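Local coordinates for protein inositol 2-dehydrogenase (Sinorhizobium meliloti, PDB 4HKT) that oxidises myo-inositol to 2-keto-myo-inositol (scyllo-inosose) with NAD+, the first step of myo-inositol breakdown to acetyl-CoA, at residues 75-80 with 94-99; 168-173 with 313-318; 184-189 with 218-223; 190-195 with 319-324. All coordinates share one frame; numbering follows the deposited sequence.

Contact 1 (75-80 with 94-99); sequences THADLI and KPIDLD. With EDO (1,2-ethanediol), chain C.
Ala77, in the first turn of helix 76-85, and Ile96, in the loop between strand 89-93 and helix 100-112, bring their CA atoms to 5.4 Å, the nearest backbone approach of the two segments. The loop has no regular structure and carries a cis peptide bond before Pro95; it presents successive carbonyl groups to the N-terminal turn of the helix.

His76 binds one of them. A chi1 of -69° sets its CG beside the backbone N, from where the ring meets the loop with its edge: ND1 donates to Pro95 O at 2.6 Å, with the oxygen in the ring plane and an N-H...O angle of 161°. Lys94 O is also near that plane, 3.5 Å from His76 CE1. At the other nitrogen, NE2 is hydrogen-bonded to Thr71 O. Next to this polar patch, Ile80 CD1 rests 3.9 Å from Ile96 CG2, the two side chains crossing at about a right angle. A water joins the segments as well, accepting from Ala77 N at 2.8 Å and lying 2.7 Å from Asp97 OD1. Asp97 OD2 in turn takes Asp99 N at 2.9 Å in an Asx turn, just before Asp99 caps helix 100-112 through Arg102 N.

Lys94 and Pro95 fit the Glu-Lys-Pro signature of the Gfo/Idh/MocA family, and Lys94 NZ reaches Asp171 O. A buried imidazole with a backbone carbonyl at each nitrogen would tend to be stabilised in its doubly protonated form, and the bond to Pro95 O probably helps to hold the loop at the cis proline.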
loop_
_atom_site.group_PDB
_atom_site.type_symbol
_atom_site.label_atom_id
_atom_site.label_comp_id
_atom_site.label_asym_id
_atom_site.label_seq_id
_atom_site.Cartn_x
_atom_site.Cartn_y
_atom_site.Cartn_z
ATOM N N THR B 75 12.749 28.758 -30.519
ATOM C CA THR B 75 12.659 28.336 -31.920
ATOM C C THR B 75 11.366 27.613 -32.305
ATOM O O THR B 75 11.098 27.417 -33.479
ATOM C CB THR B 75 13.807 27.384 -32.255
ATOM O OG1 THR B 75 13.715 26.208 -31.430
ATOM C CG2 THR B 75 15.179 28.087 -32.021
ATOM N N HIS B 76 10.546 27.255 -31.317
ATOM C CA HIS B 76 9.347 26.452 -31.569
ATOM C C HIS B 76 8.373 27.025 -32.565
ATOM O O HIS B 76 8.023 26.341 -33.532
ATOM C CB HIS B 76 8.668 26.080 -30.245
ATOM C CG HIS B 76 9.487 25.118 -29.445
ATOM N ND1 HIS B 76 9.038 24.514 -28.285
ATOM C CD2 HIS B 76 10.742 24.645 -29.657
ATOM C CE1 HIS B 76 9.984 23.721 -27.815
ATOM N NE2 HIS B 76 11.025 23.781 -28.634
ATOM N N ALA B 77 7.910 28.253 -32.355
ATOM C CA ALA B 77 6.798 28.716 -33.183
ATOM C C ALA B 77 7.212 28.859 -34.662
ATOM O O ALA B 77 6.454 28.516 -35.593
ATOM C CB ALA B 77 6.200 29.999 -32.646
ATOM N N ASP B 78 8.424 29.348 -34.860
ATOM C CA ASP B 78 8.951 29.548 -36.205
ATOM C C ASP B 78 9.144 28.195 -36.890
ATOM O O ASP B 78 8.844 28.034 -38.059
ATOM C CB ASP B 78 10.299 30.281 -36.125
ATOM C CG ASP B 78 10.154 31.762 -35.845
ATOM O OD1 ASP B 78 9.033 32.290 -35.907
ATOM O OD2 ASP B 78 11.177 32.416 -35.546
ATOM N N LEU B 79 9.649 27.227 -36.154
ATOM C CA LEU B 79 9.869 25.909 -36.729
ATOM C C LEU B 79 8.562 25.216 -37.072
ATOM O O LEU B 79 8.451 24.595 -38.144
ATOM C CB LEU B 79 10.726 25.054 -35.824
ATOM C CG LEU B 79 12.204 25.410 -35.870
ATOM C CD1 LEU B 79 12.924 24.647 -34.784
ATOM C CD2 LEU B 79 12.832 25.121 -37.240
ATOM N N ILE B 80 7.544 25.370 -36.221
ATOM C CA ILE B 80 6.216 24.839 -36.533
ATOM C C ILE B 80 5.706 25.468 -37.831
ATOM O O ILE B 80 5.247 24.765 -38.730
ATOM C CB ILE B 80 5.190 25.077 -35.387
ATOM C CG1 ILE B 80 5.578 24.284 -34.147
ATOM C CG2 ILE B 80 3.801 24.694 -35.856
ATOM C CD1 ILE B 80 4.920 24.780 -32.857
ATOM N N LYS B 94 6.586 21.115 -25.617
ATOM C CA LYS B 94 6.049 22.315 -25.021
ATOM C C LYS B 94 7.165 23.336 -24.939
ATOM O O LYS B 94 8.325 22.963 -24.813
ATOM C CB LYS B 94 5.517 22.040 -23.621
ATOM C CG LYS B 94 6.622 21.928 -22.602
ATOM C CD LYS B 94 6.119 22.117 -21.206
ATOM C CE LYS B 94 7.259 21.966 -20.236
ATOM N NZ LYS B 94 8.039 23.215 -20.177
ATOM N N PRO B 95 6.827 24.626 -25.026
ATOM C CA PRO B 95 5.550 25.201 -25.424
ATOM C C PRO B 95 5.600 25.487 -26.930
ATOM O O PRO B 95 6.624 25.279 -27.573
ATOM C CB PRO B 95 5.523 26.528 -24.665
ATOM C CG PRO B 95 6.940 26.946 -24.646
ATOM C CD PRO B 95 7.761 25.679 -24.584
ATOM N N ILE B 96 4.501 25.963 -27.481
ATOM C CA ILE B 96 4.511 26.495 -28.832
ATOM C C ILE B 96 5.309 27.784 -28.808
ATOM O O ILE B 96 6.170 28.034 -29.664
ATOM C CB ILE B 96 3.096 26.734 -29.335
ATOM C CG1 ILE B 96 2.417 25.370 -29.577
ATOM C CG2 ILE B 96 3.131 27.492 -30.653
ATOM C CD1 ILE B 96 0.933 25.440 -29.737
ATOM N N ASP B 97 5.002 28.612 -27.813
ATOM C CA ASP B 97 5.753 29.841 -27.544
ATOM C C ASP B 97 5.370 30.297 -26.157
ATOM O O ASP B 97 4.347 29.882 -25.629
ATOM C CB ASP B 97 5.445 30.943 -28.560
ATOM C CG ASP B 97 6.460 32.084 -28.509
ATOM O OD1 ASP B 97 7.572 31.888 -29.012
ATOM O OD2 ASP B 97 6.128 33.168 -27.963
ATOM N N LEU B 98 6.183 31.136 -25.538
ATOM C CA LEU B 98 5.787 31.697 -24.256
ATOM C C LEU B 98 4.791 32.834 -24.374
ATOM O O LEU B 98 4.210 33.243 -23.361
ATOM C CB LEU B 98 7.018 32.114 -23.437
ATOM C CG LEU B 98 7.905 30.920 -23.119
ATOM C CD1 LEU B 98 9.218 31.356 -22.481
ATOM C CD2 LEU B 98 7.210 29.915 -22.226
ATOM N N ASP B 99 4.564 33.348 -25.576
ATOM C CA ASP B 99 3.700 34.494 -25.780
ATOM C C ASP B 99 2.427 34.074 -26.500
ATOM O O ASP B 99 2.487 33.593 -27.613
ATOM C CB ASP B 99 4.431 35.559 -26.626
ATOM C CG ASP B 99 3.582 36.790 -26.884
ATOM O OD1 ASP B 99 3.899 37.837 -26.328
ATOM O OD2 ASP B 99 2.607 36.737 -27.637
HETATM C C1 EDO C . 5.836 34.800 -21.185
HETATM O O1 EDO C . 5.559 35.542 -22.361
HETATM C C2 EDO C . 7.336 34.592 -20.975
HETATM O O2 EDO C . 7.775 35.402 -19.889
HETATM O O HOH W 1 8.869 29.813 -30.223
#

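Contact 2 (168-173 with 313-318); sequences IFRDMT and ALADAA. With EDO (1,2-ethanediol), chain X.
Phe169 turns one ring face to Ala318, whose CB sits 3.8 Å from the ring centroid and 15° off the ring normal, a CH-pi contact displaced somewhat toward CD1. Ile168 CG2 lies over the opposite face, so the ring is held between a methyl of its own helix and one of the helix it meets. Ala315 fits beside the backbone here: its CB is 3.4 Å from Phe169 O and 4.0 Å from Arg170 CG.

Arg170 then runs extended from CG to NE and crosses Asp316 at about a right angle. The edge of its guanidinium faces a single oxygen: NE donates to Asp316 OD1 at 2.7 Å, and NH2 adds a weak bond of 3.0 Å to the same OD1. Both bonds of this salt bridge end on one oxygen, and the guanidinium and carboxylate planes stand 55° apart, not coplanar as in a paired two-oxygen bridge; NH1 is bonded to Gly166 O. An alanine here would probably leave the Asp316 carboxylate without its cationic mate, Gly166 O without this donor, and a gap beside Ala315 CB.

With alanines at the interface, the local helix axes come within 8.5 Å at 138°. Both helices pack on the mixed sheet: Phe169 reaches Val212 and Val214 of strand 211-218, while Ala318 meets Val191 of strand 188-196. Phe177, two turns on, covers Ala315 and Ala318.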
loop_
_atom_site.group_PDB
_atom_site.type_symbol
_atom_site.label_atom_id
_atom_site.label_comp_id
_atom_site.label_asym_id
_atom_site.label_seq_id
_atom_site.Cartn_x
_atom_site.Cartn_y
_atom_site.Cartn_z
ATOM N N ILE B 168 7.918 29.552 -13.478
ATOM C CA ILE B 168 7.483 28.236 -13.058
ATOM C C ILE B 168 6.101 27.875 -13.620
ATOM O O ILE B 168 5.864 26.713 -14.018
ATOM C CB ILE B 168 7.505 28.105 -11.517
ATOM C CG1 ILE B 168 7.206 26.678 -11.090
ATOM C CG2 ILE B 168 6.461 29.030 -10.868
ATOM C CD1 ILE B 168 7.530 26.444 -9.639
ATOM N N PHE B 169 5.209 28.854 -13.739
ATOM C CA PHE B 169 3.847 28.546 -14.230
ATOM C C PHE B 169 3.860 28.140 -15.686
ATOM O O PHE B 169 3.170 27.208 -16.075
ATOM C CB PHE B 169 2.925 29.718 -14.012
ATOM C CG PHE B 169 2.642 29.995 -12.545
ATOM C CD1 PHE B 169 1.985 29.043 -11.766
ATOM C CD2 PHE B 169 3.001 31.200 -11.963
ATOM C CE1 PHE B 169 1.702 29.287 -10.439
ATOM C CE2 PHE B 169 2.732 31.447 -10.624
ATOM C CZ PHE B 169 2.072 30.488 -9.860
ATOM N N ARG B 170 4.663 28.844 -16.486
ATOM C CA ARG B 170 4.801 28.541 -17.912
ATOM C C ARG B 170 5.658 27.317 -18.180
ATOM O O ARG B 170 5.453 26.626 -19.170
ATOM C CB ARG B 170 5.315 29.760 -18.679
ATOM C CG ARG B 170 4.416 30.971 -18.516
ATOM C CD ARG B 170 4.718 32.087 -19.516
ATOM N NE ARG B 170 3.885 33.280 -19.326
ATOM C CZ ARG B 170 4.140 34.284 -18.498
ATOM N NH1 ARG B 170 5.217 34.271 -17.738
ATOM N NH2 ARG B 170 3.285 35.320 -18.425
ATOM N N ASP B 171 6.602 27.032 -17.293
ATOM C CA ASP B 171 7.599 25.997 -17.550
ATOM C C ASP B 171 7.257 24.664 -16.915
ATOM O O ASP B 171 7.531 23.610 -17.520
ATOM C CB ASP B 171 8.992 26.414 -17.096
ATOM C CG ASP B 171 10.053 25.348 -17.394
ATOM O OD1 ASP B 171 10.363 25.178 -18.581
ATOM O OD2 ASP B 171 10.581 24.690 -16.464
HETATM N N MSE B 172 6.703 24.688 -15.698
HETATM C CA MSE B 172 6.430 23.457 -14.952
HETATM C C MSE B 172 4.938 23.228 -14.844
HETATM O O MSE B 172 4.416 22.197 -15.272
HETATM C CB MSE B 172 7.020 23.602 -13.559
HETATM C CG MSE B 172 6.771 22.367 -12.707
HETATM SE SE MSE B 172 7.562 22.569 -10.919
HETATM C CE MSE B 172 6.880 20.832 -10.350
ATOM N N THR B 173 4.238 24.206 -14.306
ATOM C CA THR B 173 2.814 24.026 -14.006
ATOM C C THR B 173 1.966 23.849 -15.251
ATOM O O THR B 173 0.865 23.309 -15.215
ATOM C CB THR B 173 2.297 25.221 -13.219
ATOM O OG1 THR B 173 3.290 25.613 -12.287
ATOM C CG2 THR B 173 1.030 24.814 -12.452
ATOM N N ALA B 313 -2.557 29.934 -21.507
ATOM C CA ALA B 313 -3.486 30.969 -21.055
ATOM C C ALA B 313 -3.766 30.781 -19.559
ATOM O O ALA B 313 -3.849 31.748 -18.823
ATOM C CB ALA B 313 -4.767 30.972 -21.880
ATOM N N LEU B 314 -3.840 29.524 -19.106
ATOM C CA LEU B 314 -3.976 29.275 -17.671
ATOM C C LEU B 314 -2.727 29.723 -16.934
ATOM O O LEU B 314 -2.842 30.332 -15.872
ATOM C CB LEU B 314 -4.280 27.817 -17.358
ATOM C CG LEU B 314 -5.618 27.349 -17.958
ATOM C CD1 LEU B 314 -5.741 25.849 -17.986
ATOM C CD2 LEU B 314 -6.813 27.914 -17.245
ATOM N N ALA B 315 -1.534 29.417 -17.479
ATOM C CA ALA B 315 -0.312 29.879 -16.832
ATOM C C ALA B 315 -0.278 31.413 -16.750
ATOM O O ALA B 315 0.081 31.967 -15.696
ATOM C CB ALA B 315 0.951 29.322 -17.522
ATOM N N ASP B 316 -0.624 32.086 -17.838
ATOM C CA ASP B 316 -0.585 33.570 -17.866
ATOM C C ASP B 316 -1.538 34.154 -16.782
ATOM O O ASP B 316 -1.187 35.132 -16.079
ATOM C CB ASP B 316 -0.994 34.112 -19.239
ATOM C CG ASP B 316 0.064 33.905 -20.326
ATOM O OD1 ASP B 316 1.267 33.729 -20.037
ATOM O OD2 ASP B 316 -0.330 33.916 -21.508
ATOM N N ALA B 317 -2.734 33.551 -16.681
ATOM C CA ALA B 317 -3.680 33.906 -15.654
ATOM C C ALA B 317 -3.117 33.639 -14.267
ATOM O O ALA B 317 -3.304 34.471 -13.390
ATOM C CB ALA B 317 -5.030 33.200 -15.852
ATOM N N ALA B 318 -2.430 32.503 -14.057
ATOM C CA ALA B 318 -1.776 32.269 -12.765
ATOM C C ALA B 318 -0.754 33.334 -12.374
ATOM O O ALA B 318 -0.708 33.717 -11.223
ATOM C CB ALA B 318 -1.140 30.869 -12.660
HETATM C C1 EDO X . 11.386 21.565 -15.989
HETATM O O1 EDO X . 11.945 22.653 -16.725
HETATM C C2 EDO X . 9.854 21.610 -15.954
HETATM O O2 EDO X . 9.386 20.878 -14.819
#

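Contact 3 (184-189 with 218-223); sequences LGEEPV and TASGKQ
Glu186 reaches from the link after helix 168-184 to the turn at 218-221, and its side chain can be traced atom by atom. CB starts against a methyl, 4.0 Å from Thr218 CG2. CG lies anti to the carbonyl carbon (chi1 -65°), and the chain continues extended to the carboxylate, whose two oxygens divide the work. OE1 accepts twice: from Ser220 OG on its syn lone pair at 2.5 Å, a length unusually short and best read with caution, and from Thr218 OG1 at 3.1 Å, nearly in line with its C-O bond. OE2 takes Lys222 NZ at 2.9 Å, a salt bridge made from above the carboxylate plane. Lys222 bends at its last torsion to place NZ there, and Glu143 is a second acidic partner for it. With three donors, the carboxylate should be well fixed in rotation.

Beside this polar group, Leu184 CD1 meets Thr218 CG2 at 3.9 Å, and its CD2 meets Lys222 CB at the same distance. Val189 CG2 closes the other end, 3.7 Å from Ala219 N.

The type I turn joins strands 211-218 and 223-229 as a hairpin, so the contact ties that hairpin end to the passage from helix 168-184 into strand 188-196. Leu184 also packs on Val147 of strand 144-152.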
loop_
_atom_site.group_PDB
_atom_site.type_symbol
_atom_site.label_atom_id
_atom_site.label_comp_id
_atom_site.label_asym_id
_atom_site.label_seq_id
_atom_site.Cartn_x
_atom_site.Cartn_y
_atom_site.Cartn_z
ATOM N N LEU B 184 -10.789 17.316 -15.803
ATOM C CA LEU B 184 -12.030 17.987 -15.463
ATOM C C LEU B 184 -13.112 17.713 -16.451
ATOM O O LEU B 184 -14.287 17.733 -16.074
ATOM C CB LEU B 184 -11.897 19.496 -15.388
ATOM C CG LEU B 184 -11.227 20.044 -14.143
ATOM C CD1 LEU B 184 -10.724 21.441 -14.428
ATOM C CD2 LEU B 184 -12.165 20.005 -12.946
ATOM N N GLY B 185 -12.715 17.594 -17.707
ATOM C CA GLY B 185 -13.668 17.448 -18.806
ATOM C C GLY B 185 -14.317 18.751 -19.255
ATOM O O GLY B 185 -15.063 18.763 -20.227
ATOM N N GLU B 186 -14.036 19.847 -18.565
ATOM C CA GLU B 186 -14.655 21.139 -18.871
ATOM C C GLU B 186 -13.589 22.158 -18.758
ATOM O O GLU B 186 -12.589 21.915 -18.101
ATOM C CB GLU B 186 -15.721 21.505 -17.854
ATOM C CG GLU B 186 -16.891 20.592 -17.844
ATOM C CD GLU B 186 -17.899 20.960 -16.781
ATOM O OE1 GLU B 186 -17.696 21.946 -15.992
ATOM O OE2 GLU B 186 -18.909 20.225 -16.742
ATOM N N GLU B 187 -13.803 23.312 -19.367
ATOM C CA GLU B 187 -12.810 24.361 -19.320
ATOM C C GLU B 187 -12.808 25.069 -17.966
ATOM O O GLU B 187 -13.849 25.564 -17.535
ATOM C CB GLU B 187 -13.080 25.416 -20.399
ATOM C CG GLU B 187 -12.879 24.950 -21.829
ATOM C CD GLU B 187 -11.449 24.517 -22.109
ATOM O OE1 GLU B 187 -10.519 24.980 -21.390
ATOM O OE2 GLU B 187 -11.274 23.707 -23.039
ATOM N N PRO B 188 -11.630 25.221 -17.341
ATOM C CA PRO B 188 -11.506 26.274 -16.317
ATOM C C PRO B 188 -11.813 27.679 -16.839
ATOM O O PRO B 188 -11.311 28.065 -17.926
ATOM C CB PRO B 188 -10.020 26.199 -15.916
ATOM C CG PRO B 188 -9.579 24.830 -16.296
ATOM C CD PRO B 188 -10.388 24.455 -17.504
ATOM N N VAL B 189 -12.522 28.459 -16.038
ATOM C CA VAL B 189 -12.900 29.825 -16.353
ATOM C C VAL B 189 -12.256 30.865 -15.431
ATOM O O VAL B 189 -12.334 32.078 -15.722
ATOM C CB VAL B 189 -14.430 30.028 -16.361
ATOM C CG1 VAL B 189 -15.063 29.111 -17.406
ATOM C CG2 VAL B 189 -15.080 29.850 -14.972
ATOM N N THR B 218 -14.262 25.689 -12.966
ATOM C CA THR B 218 -15.014 25.677 -14.198
ATOM C C THR B 218 -16.315 26.419 -13.981
ATOM O O THR B 218 -16.688 26.735 -12.833
ATOM C CB THR B 218 -15.370 24.237 -14.635
ATOM O OG1 THR B 218 -16.375 23.710 -13.753
ATOM C CG2 THR B 218 -14.148 23.375 -14.626
ATOM N N ALA B 219 -17.030 26.655 -15.081
ATOM C CA ALA B 219 -18.348 27.323 -15.025
ATOM C C ALA B 219 -19.340 26.565 -14.162
ATOM O O ALA B 219 -20.129 27.166 -13.465
ATOM C CB ALA B 219 -18.946 27.561 -16.426
ATOM N N SER B 220 -19.298 25.251 -14.158
ATOM C CA SER B 220 -20.248 24.494 -13.345
ATOM C C SER B 220 -19.806 24.427 -11.874
ATOM O O SER B 220 -20.545 23.924 -11.009
ATOM C CB SER B 220 -20.408 23.107 -13.969
ATOM O OG SER B 220 -19.180 22.447 -14.033
ATOM N N GLY B 221 -18.603 24.935 -11.562
ATOM C CA GLY B 221 -18.117 24.981 -10.194
ATOM C C GLY B 221 -17.111 23.934 -9.795
ATOM O O GLY B 221 -16.625 23.966 -8.652
ATOM N N LYS B 222 -16.841 22.975 -10.693
ATOM C CA LYS B 222 -15.825 21.965 -10.470
ATOM C C LYS B 222 -14.480 22.660 -10.224
ATOM O O LYS B 222 -14.217 23.692 -10.835
ATOM C CB LYS B 222 -15.677 21.020 -11.646
ATOM C CG LYS B 222 -16.910 20.279 -12.049
ATOM C CD LYS B 222 -16.686 19.566 -13.379
ATOM C CE LYS B 222 -17.751 18.497 -13.668
ATOM N NZ LYS B 222 -19.037 19.044 -14.115
ATOM N N GLN B 223 -13.701 22.114 -9.292
ATOM C CA GLN B 223 -12.435 22.699 -8.872
ATOM C C GLN B 223 -11.226 21.767 -8.988
ATOM O O GLN B 223 -11.301 20.566 -8.661
ATOM C CB GLN B 223 -12.568 23.166 -7.445
ATOM C CG GLN B 223 -13.596 24.278 -7.234
ATOM C CD GLN B 223 -14.206 24.215 -5.852
ATOM O OE1 GLN B 223 -13.518 24.405 -4.877
ATOM N NE2 GLN B 223 -15.497 23.931 -5.766
HETATM O O HOH W 2 -16.366 25.856 -17.882
#

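Contact 4 (190-195 with 319-324); sequences SVTATA and VRSVAE
Helix-on-sheet packing brings Ser321 and Val322, in the last turns of helix 305-324, against Ala193 on strand 188-196 of the mixed sheet; the local axes pass 6.5 Å apart at 61°.

Ser321 OG, anti to its backbone N (chi1 177°), points at the strand and accepts from Ala193 N at 3.0 Å. The same hydroxyl is hydrogen-bonded to Arg326 O, so it relays between the strand and the chain just after the helix. A water bridges the backbones beside it, donating to Ala193 O at 2.7 Å and to Ser321 O at 2.9 Å. An alanine in place of Ser321 would probably leave the buried Ala193 N, and Arg326 O, without this partner.

Val322 supplies the apolar half. Its CG2 lies 3.8 Å from Ala193 CB and 4.0 Å from Ala195 CB, two methyls of one strand that the valine spans.

Within the sheet, strand 188-196 runs between strands 211-218 and 328-329; Thr194 OG1 bonds to Gln223 of the second subunit. A sheet with helices on one face and a partner subunit on the other is typical of the C-terminal alpha/beta domain of Gfo/Idh/MocA dehydrogenases.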
loop_
_atom_site.group_PDB
_atom_site.type_symbol
_atom_site.label_atom_id
_atom_site.label_comp_id
_atom_site.label_asym_id
_atom_site.label_seq_id
_atom_site.Cartn_x
_atom_site.Cartn_y
_atom_site.Cartn_z
ATOM N N SER B 190 -11.619 30.382 -14.353
ATOM C CA SER B 190 -10.984 31.187 -13.356
ATOM C C SER B 190 -9.746 30.497 -12.772
ATOM O O SER B 190 -9.694 29.276 -12.607
ATOM C CB SER B 190 -11.954 31.564 -12.231
ATOM O OG SER B 190 -12.234 30.448 -11.400
ATOM N N VAL B 191 -8.755 31.319 -12.462
ATOM C CA VAL B 191 -7.500 30.868 -11.866
ATOM C C VAL B 191 -7.151 31.719 -10.655
ATOM O O VAL B 191 -7.196 32.930 -10.730
ATOM C CB VAL B 191 -6.370 30.982 -12.870
ATOM C CG1 VAL B 191 -5.061 30.506 -12.249
ATOM C CG2 VAL B 191 -6.696 30.146 -14.081
ATOM N N THR B 192 -6.830 31.086 -9.545
ATOM C CA THR B 192 -6.272 31.824 -8.438
ATOM C C THR B 192 -5.049 31.070 -7.931
ATOM O O THR B 192 -5.021 29.817 -7.900
ATOM C CB THR B 192 -7.349 32.141 -7.361
ATOM O OG1 THR B 192 -6.866 33.192 -6.494
ATOM C CG2 THR B 192 -7.696 30.925 -6.591
ATOM N N ALA B 193 -4.011 31.822 -7.600
ATOM C CA ALA B 193 -2.706 31.216 -7.349
ATOM C C ALA B 193 -1.909 31.945 -6.297
ATOM O O ALA B 193 -2.107 33.137 -6.055
ATOM C CB ALA B 193 -1.890 31.209 -8.617
ATOM N N THR B 194 -1.035 31.195 -5.650
ATOM C CA THR B 194 -0.078 31.778 -4.722
ATOM C C THR B 194 1.291 31.249 -5.090
ATOM O O THR B 194 1.413 30.191 -5.703
ATOM C CB THR B 194 -0.380 31.396 -3.277
ATOM O OG1 THR B 194 -0.427 29.977 -3.174
ATOM C CG2 THR B 194 -1.726 32.003 -2.814
ATOM N N ALA B 195 2.323 31.952 -4.648
ATOM C CA ALA B 195 3.702 31.571 -4.986
ATOM C C ALA B 195 4.694 32.097 -3.954
ATOM O O ALA B 195 4.423 33.059 -3.237
ATOM C CB ALA B 195 4.077 32.118 -6.354
ATOM N N VAL B 319 0.049 33.793 -13.323
ATOM C CA VAL B 319 1.057 34.816 -13.089
ATOM C C VAL B 319 0.387 36.119 -12.616
ATOM O O VAL B 319 0.829 36.702 -11.623
ATOM C CB VAL B 319 1.885 35.064 -14.383
ATOM C CG1 VAL B 319 2.889 36.199 -14.241
ATOM C CG2 VAL B 319 2.681 33.804 -14.814
ATOM N N ARG B 320 -0.657 36.546 -13.324
ATOM C CA ARG B 320 -1.451 37.742 -12.966
ATOM C C ARG B 320 -2.114 37.594 -11.626
ATOM O O ARG B 320 -2.111 38.531 -10.832
ATOM C CB ARG B 320 -2.529 38.053 -14.014
ATOM C CG ARG B 320 -2.040 38.622 -15.343
ATOM C CD ARG B 320 -3.216 39.090 -16.209
ATOM N NE ARG B 320 -4.083 40.045 -15.495
ATOM C CZ ARG B 320 -5.349 40.337 -15.796
ATOM N NH1 ARG B 320 -6.005 39.736 -16.788
ATOM N NH2 ARG B 320 -5.991 41.224 -15.055
ATOM N N SER B 321 -2.642 36.411 -11.338
ATOM C CA SER B 321 -3.315 36.176 -10.084
ATOM C C SER B 321 -2.353 36.386 -8.885
ATOM O O SER B 321 -2.723 37.037 -7.890
ATOM C CB SER B 321 -3.854 34.760 -10.005
ATOM O OG SER B 321 -4.447 34.567 -8.733
ATOM N N VAL B 322 -1.129 35.856 -8.997
ATOM C CA VAL B 322 -0.173 36.030 -7.944
ATOM C C VAL B 322 0.150 37.517 -7.800
ATOM O O VAL B 322 0.160 38.029 -6.689
ATOM C CB VAL B 322 1.122 35.271 -8.171
ATOM C CG1 VAL B 322 2.132 35.675 -7.103
ATOM C CG2 VAL B 322 0.916 33.761 -8.112
ATOM N N ALA B 323 0.395 38.200 -8.915
ATOM C CA ALA B 323 0.778 39.618 -8.860
ATOM C C ALA B 323 -0.331 40.527 -8.359
ATOM O O ALA B 323 -0.050 41.447 -7.626
ATOM C CB ALA B 323 1.258 40.086 -10.202
ATOM N N GLU B 324 -1.581 40.250 -8.737
ATOM C CA GLU B 324 -2.714 41.117 -8.427
ATOM C C GLU B 324 -3.478 40.670 -7.185
ATOM O O GLU B 324 -4.368 41.351 -6.751
ATOM C CB GLU B 324 -3.668 41.166 -9.628
ATOM C CG GLU B 324 -3.048 41.862 -10.821
ATOM C CD GLU B 324 -3.872 41.815 -12.099
ATOM O OE1 GLU B 324 -5.115 41.726 -12.044
ATOM O OE2 GLU B 324 -3.250 41.873 -13.180
HETATM O O HOH W 3 -3.554 35.421 -5.633
#

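In the fold
Contact 1, partly buried, belongs to the NAD-binding Rossmann domain, whereas the other three gather round the mixed sheet beyond it; Lys94 joins the two regions by a salt bridge to Asp171. Contacts 2 and 4 are buried, have centres about 10 Å apart and share helix 305-324: Phe169 and Ala318 of contact 2 pack directly on Val322 and Val191 of contact 4. Contact 3 lies nearer the surface, continuing strand 188-196 from contact 4 to the hairpin end. The chemistry follows place: in contacts 2 and 4 methyl packing is joined by a salt bridge and a serine hydroxyl respectively, a carboxylate collects hydroxyls and an ammonium in contact 3, and a buried imidazole binds carbonyls in contact 1.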